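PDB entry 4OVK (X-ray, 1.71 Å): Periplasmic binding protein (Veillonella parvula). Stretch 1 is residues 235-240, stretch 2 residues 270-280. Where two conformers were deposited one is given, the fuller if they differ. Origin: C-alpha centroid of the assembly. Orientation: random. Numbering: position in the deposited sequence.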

# COMPACT_ATOMS: atom_id res chain seq x y z
N ILE A 235 -5.05 -7.10 13.94
CA ILE A 235 -4.77 -5.90 13.17
C ILE A 235 -6.03 -5.60 12.37
O ILE A 235 -6.61 -6.49 11.75
CB ILE A 235 -3.56 -6.10 12.25
CG1 ILE A 235 -2.30 -6.42 13.09
CG2 ILE A 235 -3.35 -4.89 11.36
CD1 ILE A 235 -1.16 -6.89 12.26
N LEU A 236 -6.46 -4.34 12.41
CA LEU A 236 -7.66 -3.89 11.70
C LEU A 236 -7.23 -3.16 10.44
O LEU A 236 -6.39 -2.28 10.50
CB LEU A 236 -8.48 -2.94 12.58
CG LEU A 236 -8.88 -3.44 13.97
CD1 LEU A 236 -9.54 -2.33 14.77
CD2 LEU A 236 -9.81 -4.63 13.89
N SER A 237 -7.83 -3.50 9.30
CA SER A 237 -7.45 -2.88 8.05
C SER A 237 -8.01 -1.46 7.89
O SER A 237 -8.87 -1.03 8.66
CB SER A 237 -7.90 -3.76 6.88
OG SER A 237 -9.17 -3.35 6.42
N ASN A 238 -7.53 -0.76 6.86
CA ASN A 238 -8.04 0.57 6.47
C ASN A 238 -9.08 0.52 5.35
O ASN A 238 -9.46 1.56 4.79
CB ASN A 238 -6.89 1.50 6.05
CG ASN A 238 -6.07 1.95 7.24
OD1 ASN A 238 -4.99 1.43 7.48
ND2 ASN A 238 -6.59 2.89 7.99
N PHE A 239 -9.57 -0.68 5.03
CA PHE A 239 -10.69 -0.81 4.08
C PHE A 239 -12.03 -0.38 4.68
O PHE A 239 -13.02 -0.26 3.96
CB PHE A 239 -10.81 -2.26 3.59
CG PHE A 239 -9.78 -2.66 2.59
CD1 PHE A 239 -8.55 -3.18 2.99
CD2 PHE A 239 -10.04 -2.56 1.22
CE1 PHE A 239 -7.60 -3.57 2.06
CE2 PHE A 239 -9.09 -2.94 0.28
CZ PHE A 239 -7.87 -3.45 0.70
N ASP A 240 -12.05 -0.16 5.99
CA ASP A 240 -13.27 -0.01 6.75
C ASP A 240 -13.00 0.94 7.91
O ASP A 240 -11.85 1.10 8.32
CB ASP A 240 -13.64 -1.40 7.30
CG ASP A 240 -14.99 -1.42 7.96
OD1 ASP A 240 -15.99 -1.60 7.25
OD2 ASP A 240 -15.05 -1.24 9.20
N LYS A 270 -5.27 -0.73 14.90
CA LYS A 270 -5.55 -0.23 13.55
C LYS A 270 -4.27 -0.07 12.72
O LYS A 270 -3.31 0.61 13.12
CB LYS A 270 -6.28 1.11 13.64
CG LYS A 270 -6.74 1.72 12.32
CD LYS A 270 -7.92 0.97 11.74
CE LYS A 270 -8.72 1.85 10.80
NZ LYS A 270 -9.80 1.10 10.13
N ALA A 271 -4.26 -0.67 11.53
CA ALA A 271 -3.09 -0.56 10.67
C ALA A 271 -2.81 0.89 10.31
O ALA A 271 -3.74 1.66 10.05
CB ALA A 271 -3.29 -1.36 9.39
N PRO A 272 -1.53 1.27 10.27
CA PRO A 272 -1.20 2.62 9.82
C PRO A 272 -1.53 2.87 8.35
O PRO A 272 -1.74 1.93 7.56
CB PRO A 272 0.32 2.70 10.02
CG PRO A 272 0.65 1.60 10.93
CD PRO A 272 -0.33 0.51 10.64
N MSE A 273 -1.58 4.15 8.00
CA MSE A 273 -1.72 4.58 6.62
C MSE A 273 -0.90 5.82 6.40
O MSE A 273 -1.07 6.81 7.10
CB MSE A 273 -3.19 4.83 6.35
CG MSE A 273 -3.36 5.55 5.01
SE MSE A 273 -5.23 5.35 4.50
CE MSE A 273 -5.79 7.04 5.32
N GLY A 274 0.00 5.76 5.42
CA GLY A 274 0.81 6.88 5.03
C GLY A 274 0.20 7.49 3.78
O GLY A 274 -0.96 7.91 3.82
N ILE A 275 0.97 7.49 2.70
CA ILE A 275 0.56 8.11 1.45
C ILE A 275 -0.59 7.34 0.81
O ILE A 275 -1.41 7.91 0.08
CB ILE A 275 1.78 8.24 0.52
CG1 ILE A 275 1.55 9.34 -0.51
CG2 ILE A 275 2.15 6.87 -0.05
CD1 ILE A 275 2.78 9.68 -1.32
N TYR A 276 -0.66 6.04 1.12
CA TYR A 276 -1.68 5.12 0.64
C TYR A 276 -1.81 4.11 1.78
O TYR A 276 -0.95 4.08 2.70
CB TYR A 276 -1.25 4.45 -0.68
CG TYR A 276 -2.39 3.72 -1.37
CD1 TYR A 276 -3.43 4.43 -1.96
CD2 TYR A 276 -2.44 2.34 -1.41
CE1 TYR A 276 -4.49 3.77 -2.56
CE2 TYR A 276 -3.48 1.67 -2.03
CZ TYR A 276 -4.50 2.39 -2.59
OH TYR A 276 -5.54 1.72 -3.19
N ARG A 277 -2.86 3.31 1.79
CA ARG A 277 -2.96 2.34 2.88
C ARG A 277 -1.82 1.31 2.78
O ARG A 277 -1.29 1.03 1.70
CB ARG A 277 -4.34 1.70 2.98
CG ARG A 277 -4.72 0.85 1.81
CD ARG A 277 -6.21 0.52 1.85
NE ARG A 277 -6.55 -0.16 0.61
CZ ARG A 277 -7.54 0.18 -0.22
NH1 ARG A 277 -7.71 -0.53 -1.33
NH2 ARG A 277 -8.37 1.19 0.04
N TRP A 278 -1.42 0.82 3.93
CA TRP A 278 -0.28 -0.07 4.06
C TRP A 278 -0.70 -1.53 4.06
O TRP A 278 0.15 -2.41 4.23
CB TRP A 278 0.48 0.29 5.34
CG TRP A 278 1.28 1.55 5.27
CD1 TRP A 278 1.29 2.47 4.24
CD2 TRP A 278 2.17 2.06 6.27
NE1 TRP A 278 2.15 3.51 4.56
CE2 TRP A 278 2.70 3.27 5.79
CE3 TRP A 278 2.59 1.59 7.53
CZ2 TRP A 278 3.61 4.03 6.52
CZ3 TRP A 278 3.50 2.35 8.26
CH2 TRP A 278 4.00 3.56 7.75
N ASP A 279 -1.99 -1.78 3.82
CA ASP A 279 -2.61 -3.11 3.88
C ASP A 279 -2.23 -4.01 2.72
O ASP A 279 -2.45 -5.22 2.80
CB ASP A 279 -4.14 -2.99 3.89
CG ASP A 279 -4.68 -2.16 5.08
OD1 ASP A 279 -4.57 -2.60 6.24
OD2 ASP A 279 -5.21 -1.07 4.85
N ALA A 280 -1.69 -3.43 1.63
CA ALA A 280 -1.21 -4.18 0.48
C ALA A 280 0.06 -3.52 -0.07
O ALA A 280 0.42 -2.42 0.34
CB ALA A 280 -2.29 -4.25 -0.60

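The two stretches meet where a strand ends and a loop takes over. Leu236 and Lys270 form a parallel beta bridge, with CA atoms 4.6 Å apart. Its cross-stretch hydrogen bond runs from Ala271 N to Leu236 O at 2.9 Å. The N-H...O angle is 172°, so the bond is nearly straight. The side chains of Leu236 and Lys270 lie on the same face of the sheet, and Leu236 CB is 4.0 Å from Lys270 CD. Ala271 also makes an apolar contact, with its CB 4.0 Å from Ile235 CG2.

Beyond the bridge, the side chain of Lys270 follows the turn of stretch 1. Its amino group reaches two backbone carbonyls there. Lys270 NZ donates to Ser237 O at 2.8 Å and to Asp240 O at 2.7 Å. These two acceptors are three residues apart, so one ammonium group ties together both ends of the turn. Lys270 NZ has a further hydrogen bond to a residue adjoining one of the stretches. The ammonium is thus well satisfied, as a buried charge needs to be.

Asp279 serves the backbone of the same turn. Asn238 N donates to Asp279 OD2 at 3.1 Å, with an N-H...O angle of 153°. The other carboxylate oxygen, Asp279 OD1, is hydrogen-bonded elsewhere in the structure. It also packs against stretch 1, lying 3.4 Å from Ser237 CA.

The next backbone amide is satisfied within stretch 1. Phe239 N donates to Ser237 OG at 3.0 Å, with an angle of 157°. Ser237 OG has another hydrogen bond elsewhere in the structure. The CA-to-CB bond of Ser237 points away from stretch 2, but the backbone carbonyl of Ser237 still accepts from Lys270.

Asn238 has the largest area covered by the other stretch, 116 Å². Its CA-to-CB bond points toward stretch 2, and its CB lies 4.0 Å from Arg277 CB. The end of its side chain approaches the backbone of Ala271 and Pro272. The amide is probably turned over in the model, so its polar partners are left open.

Phe239 and Arg277 form a cation-pi pair. Arg277 CZ is 4.0 Å from the centroid of the Phe239 ring and 28° off the ring normal. The guanidinium therefore lies over the ring face. The closest atoms are Phe239 CE2 and Arg277 NH1, at 3.2 Å. Phe239 CE1 also lies 4.0 Å from Asp279 CB. Together the two stretches bury 578 Å², both sides summed.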